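Local coordinates for adenosine monophosphate-protein transferase FICD homolog (Caenorhabditis elegans, PDB 5JJ6) that belongs to the Fic/DOC family and is a predominantly helical protein with a Fido domain, at residues B[14-18]-B[50-54]. Residues are numbered along the deposited sequence; the frame is centred on the assembly and turned at random.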
ATOM      1  N   ASP B  14      12.039 -31.881 -35.488  1.00 85.56           N
ATOM      2  CA  ASP B  14      13.357 -31.744 -34.837  1.00 79.84           C
ATOM      3  C   ASP B  14      14.499 -31.578 -35.867  1.00 85.72           C
ATOM      4  O   ASP B  14      14.393 -32.043 -36.977  1.00 85.26           O
ATOM      5  CB  ASP B  14      13.626 -32.956 -33.960  1.00 77.85           C
ATOM      6  CG  ASP B  14      12.784 -32.948 -32.698  1.00 83.52           C
ATOM      7  OD1 ASP B  14      12.566 -31.844 -32.134  1.00 88.02           O
ATOM      8  OD2 ASP B  14      12.318 -34.033 -32.279  1.00 68.73           O
ATOM      9  N   PRO B  15      15.623 -30.934 -35.507  1.00 92.06           N
ATOM     10  CA  PRO B  15      16.653 -30.871 -36.559  1.00 93.92           C
ATOM     11  C   PRO B  15      17.282 -32.242 -36.800  1.00 92.60           C
ATOM     12  O   PRO B  15      17.341 -33.043 -35.867  1.00 91.78           O
ATOM     13  CB  PRO B  15      17.675 -29.890 -35.994  1.00 86.81           C
ATOM     14  CG  PRO B  15      17.523 -30.024 -34.527  1.00 85.94           C
ATOM     15  CD  PRO B  15      16.074 -30.317 -34.252  1.00 86.37           C
ATOM     16  N   ALA B  16      17.742 -32.495 -38.025  1.00 90.50           N
ATOM     17  CA  ALA B  16      18.267 -33.805 -38.414  1.00 87.70           C
ATOM     18  C   ALA B  16      19.327 -34.354 -37.453  1.00 90.26           C
ATOM     19  O   ALA B  16      19.434 -35.575 -37.264  1.00 90.87           O
ATOM     20  CB  ALA B  16      18.839 -33.736 -39.828  1.00 84.82           C
ATOM     21  N   LYS B  17      20.100 -33.455 -36.846  1.00 80.26           N
ATOM     22  CA  LYS B  17      21.201 -33.849 -35.969  1.00 85.54           C
ATOM     23  C   LYS B  17      20.702 -34.614 -34.740  1.00 79.54           C
ATOM     24  O   LYS B  17      21.367 -35.529 -34.239  1.00 76.49           O
ATOM     25  CB  LYS B  17      22.004 -32.615 -35.549  1.00 90.81           C
ATOM     26  CG  LYS B  17      22.387 -31.708 -36.719  1.00 91.54           C
ATOM     27  CD  LYS B  17      23.886 -31.415 -36.725  1.00 99.47           C
ATOM     28  CE  LYS B  17      24.484 -31.503 -38.132  1.00 95.44           C
ATOM     29  NZ  LYS B  17      24.707 -32.907 -38.592  1.00 86.64           N
ATOM     30  N   VAL B  18      19.519 -34.234 -34.273  1.00 75.19           N
ATOM     31  CA  VAL B  18      18.811 -34.956 -33.225  1.00 77.54           C
ATOM     32  C   VAL B  18      18.433 -36.360 -33.694  1.00 81.09           C
ATOM     33  O   VAL B  18      18.564 -37.352 -32.958  1.00 74.06           O
ATOM     34  CB  VAL B  18      17.543 -34.189 -32.813  1.00 81.29           C
ATOM     35  CG1 VAL B  18      16.492 -35.121 -32.218  1.00 72.52           C
ATOM     36  CG2 VAL B  18      17.899 -33.046 -31.863  1.00 72.73           C
ATOM     37  N   LEU B  50      19.157 -29.851 -27.946  1.00 57.35           N
ATOM     38  CA  LEU B  50      18.447 -29.412 -29.149  1.00 58.44           C
ATOM     39  C   LEU B  50      16.954 -29.770 -29.195  1.00 60.77           C
ATOM     40  O   LEU B  50      16.187 -29.140 -29.928  1.00 64.08           O
ATOM     41  CB  LEU B  50      19.127 -29.999 -30.386  1.00 64.54           C
ATOM     42  CG  LEU B  50      20.547 -29.514 -30.644  1.00 64.48           C
ATOM     43  CD1 LEU B  50      21.189 -30.302 -31.769  1.00 72.20           C
ATOM     44  CD2 LEU B  50      20.492 -28.057 -30.985  1.00 67.28           C
ATOM     45  N   ALA B  51      16.535 -30.772 -28.429  1.00 60.33           N
ATOM     46  CA  ALA B  51      15.131 -31.186 -28.442  1.00 54.41           C
ATOM     47  C   ALA B  51      14.729 -31.708 -27.083  1.00 47.97           C
ATOM     48  O   ALA B  51      14.743 -32.906 -26.874  1.00 47.53           O
ATOM     49  CB  ALA B  51      14.892 -32.253 -29.497  1.00 50.03           C
ATOM     50  N   PRO B  52      14.318 -30.816 -26.174  1.00 51.65           N
ATOM     51  CA  PRO B  52      14.037 -31.217 -24.789  1.00 49.56           C
ATOM     52  C   PRO B  52      12.770 -32.060 -24.665  1.00 47.83           C
ATOM     53  O   PRO B  52      12.618 -32.799 -23.692  1.00 49.33           O
ATOM     54  CB  PRO B  52      13.876 -29.880 -24.063  1.00 38.35           C
ATOM     55  CG  PRO B  52      14.632 -28.926 -24.893  1.00 44.43           C
ATOM     56  CD  PRO B  52      14.443 -29.357 -26.304  1.00 46.90           C
ATOM     57  N   THR B  53      11.864 -31.952 -25.625  1.00 43.19           N
ATOM     58  CA  THR B  53      10.559 -32.562 -25.435  1.00 44.20           C
ATOM     59  C   THR B  53      10.401 -33.789 -26.316  1.00 44.48           C
ATOM     60  O   THR B  53       9.291 -34.294 -26.490  1.00 44.96           O
ATOM     61  CB  THR B  53       9.430 -31.572 -25.742  1.00 41.54           C
ATOM     62  OG1 THR B  53       9.583 -31.073 -27.077  1.00 43.84           O
ATOM     63  CG2 THR B  53       9.504 -30.404 -24.770  1.00 44.16           C
ATOM     64  N   ASN B  54      11.518 -34.279 -26.847  1.00 39.44           N
ATOM     65  CA  ASN B  54      11.516 -35.457 -27.696  1.00 41.51           C
ATOM     66  C   ASN B  54      11.553 -36.740 -26.860  1.00 45.68           C
ATOM     67  O   ASN B  54      12.561 -37.018 -26.208  1.00 46.94           O
ATOM     68  CB  ASN B  54      12.701 -35.400 -28.653  1.00 43.85           C
ATOM     69  CG  ASN B  54      12.727 -36.559 -29.628  1.00 44.83           C
ATOM     70  OD1 ASN B  54      12.916 -37.709 -29.237  1.00 43.40           O
ATOM     71  ND2 ASN B  54      12.564 -36.257 -30.908  1.00 47.78           N
TER
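Asp14 lies opposite Ala51, their CA atoms 6.7 Å apart, and four residues on, Val18 faces Leu50 with 6.9 Å between the two CA atoms. The first segment enters helix 16-26 with Pro15 as its N-cap residue, and Val18 N closes the first turn on Pro15 O at 3.0 Å. In the second, Ala51 is where the chain breaks away from helix 37-50, and a type I beta turn then carries it to Asn54, the N-cap of helix 55-67.

Asp14 OD2 takes a hydrogen bond of 2.6 Å from Asn54 ND2, with 155° at the hydrogen. The oxygen is approached nearly along its C-O axis and lies in the plane of the amide, yet the carboxylate as a whole is turned 43° from that amide. Asn54 CG stands anti to the backbone N (chi1 -177°), which extends the amide across the gap to the carboxylate. The other carboxylate oxygen, Asp14 OD1, rests against the methyl CB of Ala51 at 3.5 Å.

Beside this polar link runs an apolar seam. Val18 works mainly through CG2, which meets Leu50 CB at 3.6 Å and Ala51 CB at 3.9 Å; its CG1 lies only loosely near Asn54 ND2. The Val18 and Leu50 side chains run antiparallel alongside one another, and the contact is made at Leu50 CB rather than at its tip. Pro15 adds a looser touch, CG to Leu50 CB at 4.4 Å.

Asn54 OD1 caps Ile57 N, so both ends of its amide are engaged, which should hold its rotation. The side chains of Val18 and Ala51 also touch Ile57, which ties the start of helix 16-26 to the connection between helices 37-50 and 55-67, a setting consistent with the tetratricopeptide-type helical hairpins of FICD proteins.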